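Local structure of tetratricopeptide repeat protein (Parabacteroides merdae ATCC 43184, 4R7S) at residues E107-L112 / E137-S142; T76-R81 / N99-E104. The protein is of unknown function but is built of tetratricopeptide repeats, a helical scaffold that in relatives usually serves protein-protein recognition. All coordinates share one frame; numbering follows the deposited sequence. Where two conformers were deposited one is given.

Contact 1. Residues E107-L112 / E137-S142. With EDO (1,2-ethanediol), chain I.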
# COMPACT_ATOMS: atom_id res chain seq x y z
N GLU A 107 4.23 -19.77 -0.58
CA GLU A 107 3.16 -19.55 -1.57
C GLU A 107 2.08 -18.54 -1.09
O GLU A 107 1.00 -18.48 -1.71
CB GLU A 107 2.48 -20.88 -1.96
CG GLU A 107 3.40 -21.90 -2.60
CD GLU A 107 2.72 -23.12 -3.21
OE1 GLU A 107 1.47 -23.17 -3.22
OE2 GLU A 107 3.46 -24.00 -3.71
N HIS A 108 2.37 -17.76 -0.03
CA HIS A 108 1.41 -16.76 0.51
C HIS A 108 1.43 -15.54 -0.42
O HIS A 108 2.38 -14.75 -0.42
CB HIS A 108 1.75 -16.40 1.97
CG HIS A 108 0.67 -15.61 2.66
ND1 HIS A 108 0.86 -14.29 3.03
CD2 HIS A 108 -0.56 -16.00 3.08
CE1 HIS A 108 -0.26 -13.91 3.61
NE2 HIS A 108 -1.14 -14.90 3.68
N GLN A 109 0.37 -15.42 -1.24
CA GLN A 109 0.22 -14.41 -2.30
C GLN A 109 0.26 -12.96 -1.82
O GLN A 109 0.90 -12.15 -2.49
CB GLN A 109 -1.03 -14.68 -3.14
CG GLN A 109 -0.89 -15.97 -3.95
CD GLN A 109 -2.05 -16.27 -4.87
OE1 GLN A 109 -2.49 -15.43 -5.66
NE2 GLN A 109 -2.52 -17.51 -4.85
N GLU A 110 -0.36 -12.60 -0.71
CA GLU A 110 -0.29 -11.20 -0.26
C GLU A 110 1.14 -10.83 0.14
O GLU A 110 1.58 -9.73 -0.17
CB GLU A 110 -1.24 -10.92 0.90
CG GLU A 110 -1.25 -9.46 1.35
CD GLU A 110 -1.99 -8.49 0.45
OE1 GLU A 110 -2.75 -8.94 -0.43
OE2 GLU A 110 -1.83 -7.26 0.66
N ALA A 111 1.85 -11.76 0.82
CA ALA A 111 3.24 -11.54 1.25
C ALA A 111 4.17 -11.41 0.03
O ALA A 111 5.00 -10.50 -0.00
CB ALA A 111 3.70 -12.69 2.15
N LEU A 112 4.01 -12.30 -0.97
CA LEU A 112 4.80 -12.29 -2.20
C LEU A 112 4.64 -10.97 -2.94
O LEU A 112 5.64 -10.38 -3.35
CB LEU A 112 4.40 -13.47 -3.11
CG LEU A 112 4.89 -14.85 -2.71
CD1 LEU A 112 4.10 -15.92 -3.41
CD2 LEU A 112 6.40 -15.01 -2.96
N GLU A 137 2.81 -18.67 -10.74
CA GLU A 137 3.05 -20.11 -10.71
C GLU A 137 1.95 -20.77 -9.85
O GLU A 137 1.58 -21.92 -10.13
CB GLU A 137 4.47 -20.35 -10.16
CG GLU A 137 4.83 -21.74 -9.66
CD GLU A 137 6.17 -21.81 -8.94
OE1 GLU A 137 7.07 -21.00 -9.27
OE2 GLU A 137 6.32 -22.67 -8.04
N VAL A 138 1.40 -20.04 -8.82
CA VAL A 138 0.34 -20.60 -7.96
C VAL A 138 -1.05 -20.07 -8.39
O VAL A 138 -2.06 -20.65 -8.02
CB VAL A 138 0.57 -20.39 -6.42
CG1 VAL A 138 1.95 -20.86 -5.97
CG2 VAL A 138 0.31 -18.96 -5.99
N ASN A 139 -1.09 -18.98 -9.15
CA ASN A 139 -2.33 -18.34 -9.57
C ASN A 139 -2.06 -17.68 -10.90
O ASN A 139 -1.72 -16.49 -10.96
CB ASN A 139 -2.79 -17.36 -8.48
CG ASN A 139 -4.00 -16.52 -8.76
OD1 ASN A 139 -4.73 -16.72 -9.72
ND2 ASN A 139 -4.23 -15.54 -7.90
N GLU A 140 -2.19 -18.47 -11.98
CA GLU A 140 -1.98 -18.05 -13.37
C GLU A 140 -2.83 -16.84 -13.71
O GLU A 140 -2.40 -15.98 -14.48
CB GLU A 140 -2.31 -19.23 -14.31
CG GLU A 140 -2.06 -18.97 -15.79
CD GLU A 140 -2.41 -20.09 -16.75
OE1 GLU A 140 -2.19 -21.27 -16.40
OE2 GLU A 140 -2.82 -19.78 -17.90
N LYS A 141 -4.02 -16.76 -13.11
CA LYS A 141 -5.03 -15.73 -13.36
C LYS A 141 -4.71 -14.39 -12.71
O LYS A 141 -5.35 -13.41 -13.07
CB LYS A 141 -6.41 -16.24 -12.90
N SER A 142 -3.71 -14.31 -11.79
CA SER A 142 -3.35 -13.08 -11.06
C SER A 142 -3.03 -11.88 -11.96
O SER A 142 -2.08 -11.90 -12.74
CB SER A 142 -2.18 -13.30 -10.10
OG SER A 142 -1.87 -12.11 -9.40
C1 EDO I . -0.28 -3.44 -1.70
O1 EDO I . 0.54 -2.57 -0.93
C2 EDO I . -1.26 -4.20 -0.77
O2 EDO I . -2.14 -5.02 -1.53

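Contact 2. Residues T76-R81 / N99-E104. With EDO (1,2-ethanediol), chain H.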
# COMPACT_ATOMS: atom_id res chain seq x y z
N THR A 76 -1.09 -13.85 10.10
CA THR A 76 -1.87 -12.63 10.33
C THR A 76 -1.04 -11.55 10.99
O THR A 76 -0.94 -10.47 10.42
CB THR A 76 -3.14 -12.91 11.11
OG1 THR A 76 -3.92 -13.85 10.37
CG2 THR A 76 -3.98 -11.65 11.33
N ILE A 77 -0.40 -11.84 12.13
CA ILE A 77 0.42 -10.86 12.85
C ILE A 77 1.58 -10.37 11.95
O ILE A 77 1.79 -9.16 11.87
CB ILE A 77 0.90 -11.41 14.23
CG1 ILE A 77 -0.30 -11.93 15.06
CG2 ILE A 77 1.66 -10.31 15.02
CD1 ILE A 77 0.09 -12.80 16.34
N LEU A 78 2.27 -11.27 11.24
CA LEU A 78 3.40 -10.92 10.39
C LEU A 78 2.97 -10.06 9.22
O LEU A 78 3.61 -9.06 8.93
CB LEU A 78 4.14 -12.17 9.88
CG LEU A 78 4.96 -12.92 10.94
CD1 LEU A 78 5.36 -14.28 10.43
CD2 LEU A 78 6.19 -12.11 11.37
N GLU A 79 1.85 -10.42 8.59
CA GLU A 79 1.28 -9.69 7.46
C GLU A 79 0.82 -8.29 7.89
O GLU A 79 1.06 -7.33 7.17
CB GLU A 79 0.12 -10.50 6.85
CG GLU A 79 -0.58 -9.82 5.68
CD GLU A 79 -1.89 -10.47 5.27
OE1 GLU A 79 -1.90 -11.70 5.03
OE2 GLU A 79 -2.89 -9.74 5.13
N ASN A 80 0.22 -8.16 9.08
CA ASN A 80 -0.24 -6.85 9.53
C ASN A 80 0.91 -5.94 9.99
O ASN A 80 0.93 -4.77 9.61
CB ASN A 80 -1.31 -7.00 10.62
CG ASN A 80 -2.64 -7.39 10.02
OD1 ASN A 80 -3.39 -6.56 9.50
ND2 ASN A 80 -2.91 -8.65 9.95
N ARG A 81 1.87 -6.48 10.73
CA ARG A 81 3.03 -5.71 11.22
C ARG A 81 3.96 -5.34 10.05
O ARG A 81 4.50 -4.23 10.02
CB ARG A 81 3.76 -6.51 12.30
CG ARG A 81 4.72 -5.75 13.20
CD ARG A 81 5.90 -6.69 13.31
NE ARG A 81 6.60 -6.69 14.58
CZ ARG A 81 7.70 -7.39 14.81
NH1 ARG A 81 8.25 -8.13 13.85
NH2 ARG A 81 8.27 -7.36 16.01
N ASN A 99 9.98 -11.96 4.98
CA ASN A 99 10.95 -13.05 4.88
C ASN A 99 10.61 -14.15 5.87
O ASN A 99 10.61 -15.32 5.49
CB ASN A 99 12.35 -12.54 5.09
CG ASN A 99 12.89 -11.79 3.91
OD1 ASN A 99 12.32 -11.77 2.80
ND2 ASN A 99 14.04 -11.17 4.15
N THR A 100 10.25 -13.79 7.10
CA THR A 100 9.82 -14.75 8.11
C THR A 100 8.57 -15.47 7.56
O THR A 100 8.52 -16.70 7.52
CB THR A 100 9.54 -14.04 9.47
OG1 THR A 100 10.73 -13.39 9.93
CG2 THR A 100 9.03 -15.01 10.55
N LEU A 101 7.59 -14.68 7.12
CA LEU A 101 6.34 -15.20 6.58
C LEU A 101 6.58 -16.17 5.41
O LEU A 101 6.10 -17.30 5.47
CB LEU A 101 5.44 -14.03 6.12
CG LEU A 101 3.97 -14.26 6.18
CD1 LEU A 101 3.24 -12.95 6.15
CD2 LEU A 101 3.51 -15.12 5.04
N LEU A 102 7.34 -15.74 4.38
CA LEU A 102 7.57 -16.49 3.15
C LEU A 102 8.52 -17.70 3.30
O LEU A 102 8.41 -18.64 2.51
CB LEU A 102 8.00 -15.56 2.00
CG LEU A 102 6.83 -14.67 1.51
CD1 LEU A 102 7.31 -13.47 0.72
CD2 LEU A 102 5.76 -15.49 0.77
N ILE A 103 9.40 -17.72 4.30
CA ILE A 103 10.21 -18.92 4.52
C ILE A 103 9.24 -20.00 5.09
O ILE A 103 9.32 -21.16 4.69
CB ILE A 103 11.46 -18.62 5.42
CG1 ILE A 103 12.53 -17.75 4.67
CG2 ILE A 103 12.08 -19.87 6.06
CD1 ILE A 103 13.07 -18.26 3.28
N GLU A 104 8.25 -19.57 5.90
CA GLU A 104 7.22 -20.45 6.44
C GLU A 104 6.24 -20.90 5.36
O GLU A 104 6.03 -22.11 5.22
CB GLU A 104 6.46 -19.78 7.59
CG GLU A 104 7.12 -20.04 8.93
CD GLU A 104 6.88 -21.40 9.55
OE1 GLU A 104 5.71 -21.84 9.63
OE2 GLU A 104 7.87 -22.00 10.03
C1 EDO H . -7.49 -7.51 10.46
O1 EDO H . -6.84 -6.91 9.33
C2 EDO H . -6.45 -8.09 11.46
O2 EDO H . -6.80 -7.74 12.80

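Contact 1. Residues E107-L112 / E137-S142
The carboxamides of Q109 and N139 are joined by one hydrogen bond, their planes turned 55° against each other and their side chains crossing at roughly a right angle. N139 ND2 gives its hydrogen to Q109 OE1 at 2.8 Å, with an N-H...O angle of 170°. The acceptor lies in the amide plane of N139, and the donor arrives in the carbonyl plane of Q109 on a lone pair, so both flat groups are used in their favoured directions. V138 CG2 approaches the other end of the Q109 amide, 3.4 Å from NE2, while the flank of N139 CB lies 3.4 Å from Q109 OE1. At the H108 ring, the backbone N of E110 lies above one face, offset toward the rim, and A111 CB sits at the edge.

V138 serves two neighbours with its two methyls. With CG1 anti to its own carbonyl carbon (chi1 -51°), that methyl faces the E107 chain, which crosses it obliquely and brings OE1 to 3.6 Å from CG1. A beta-branched residue suits this place because one methyl can go to each partner. Q109 starts beside its backbone N and then runs extended, which carries its amide across to the residue just after helix 125-138. That helix also meets Q109 through I135.

E110, which does not touch residues 137-142, binds an ethanediol, probably from the crystallisation liquor, and R144. The one polar bond across the contact is between neutral amides, joining the start of helix 109-121 to the end of helix 125-138 without an opposite charge. The E107 carboxylate meets only a methyl across the contact, and its OE2, 5.4 Å from E137 OE2, probably feels mild repulsion.

Contact 2. Residues T76-R81 / N99-E104
Segments 76-81 and 99-104, of helices 75-87 and 91-104, run roughly antiparallel, their N-to-C directions 143° apart and their axes 9.7 Å from each other at closest approach. The CA atoms of L78 and L101 come nearest, 6.4 Å apart, and both leucines point toward the opposite helix. L78 spreads over two partners: its CD1 touches T100 CG2 at 3.7 Å, and its CB packs on L101 CD1. The same L101 methyl reaches E79, 3.8 Å from its backbone N and near its CB. With T100 OG1 beside the backbone N (chi1 -59°), CG2 is left anti to that N and meets L78, while OG1 bonds back to N96 O; threonine suits the spot by offering an apolar branch outward and a hydroxyl to its own helix.

Within segment 76-81, N80 ND2 bonds to T76 O at 2.7 Å, from above the carbonyl plane, and the same oxygen also accepts from N80 N. N80 OD1 meets an ethanediol O1 in a weak bond. Replacing N80 by alanine removes the amide, so T76 O would probably lose its second donor from this residue, and the ethanediol its weak bond here.

Packing of successive, roughly antiparallel helices through branched apolar groups is consistent with the all-helical tetratricopeptide repeat fold.

How the contacts relate
Contact 2 closes before contact 1 opens, and the two lie in series along the chain, their centres about 15 Å apart. Helices 91-104 and 109-121 follow each other in the chain, and the two contacts meet directly where they adjoin. H108 bridges them: its CE1 lies 3.1 Å from E79 OE1, and its ND1 lies 3.4 Å from L101 CD2. Nearby, L112 CG packs on L102 CD2 at 3.6 Å. L101 therefore faces helix 75-87 with one methyl and H108 with the other. Contact 1 is a mixed polar and apolar surface contact, contact 2 a more buried apolar one. An ethanediol lies by E110 and another, weakly bonded, by N80, two residues that do not touch the partner segments.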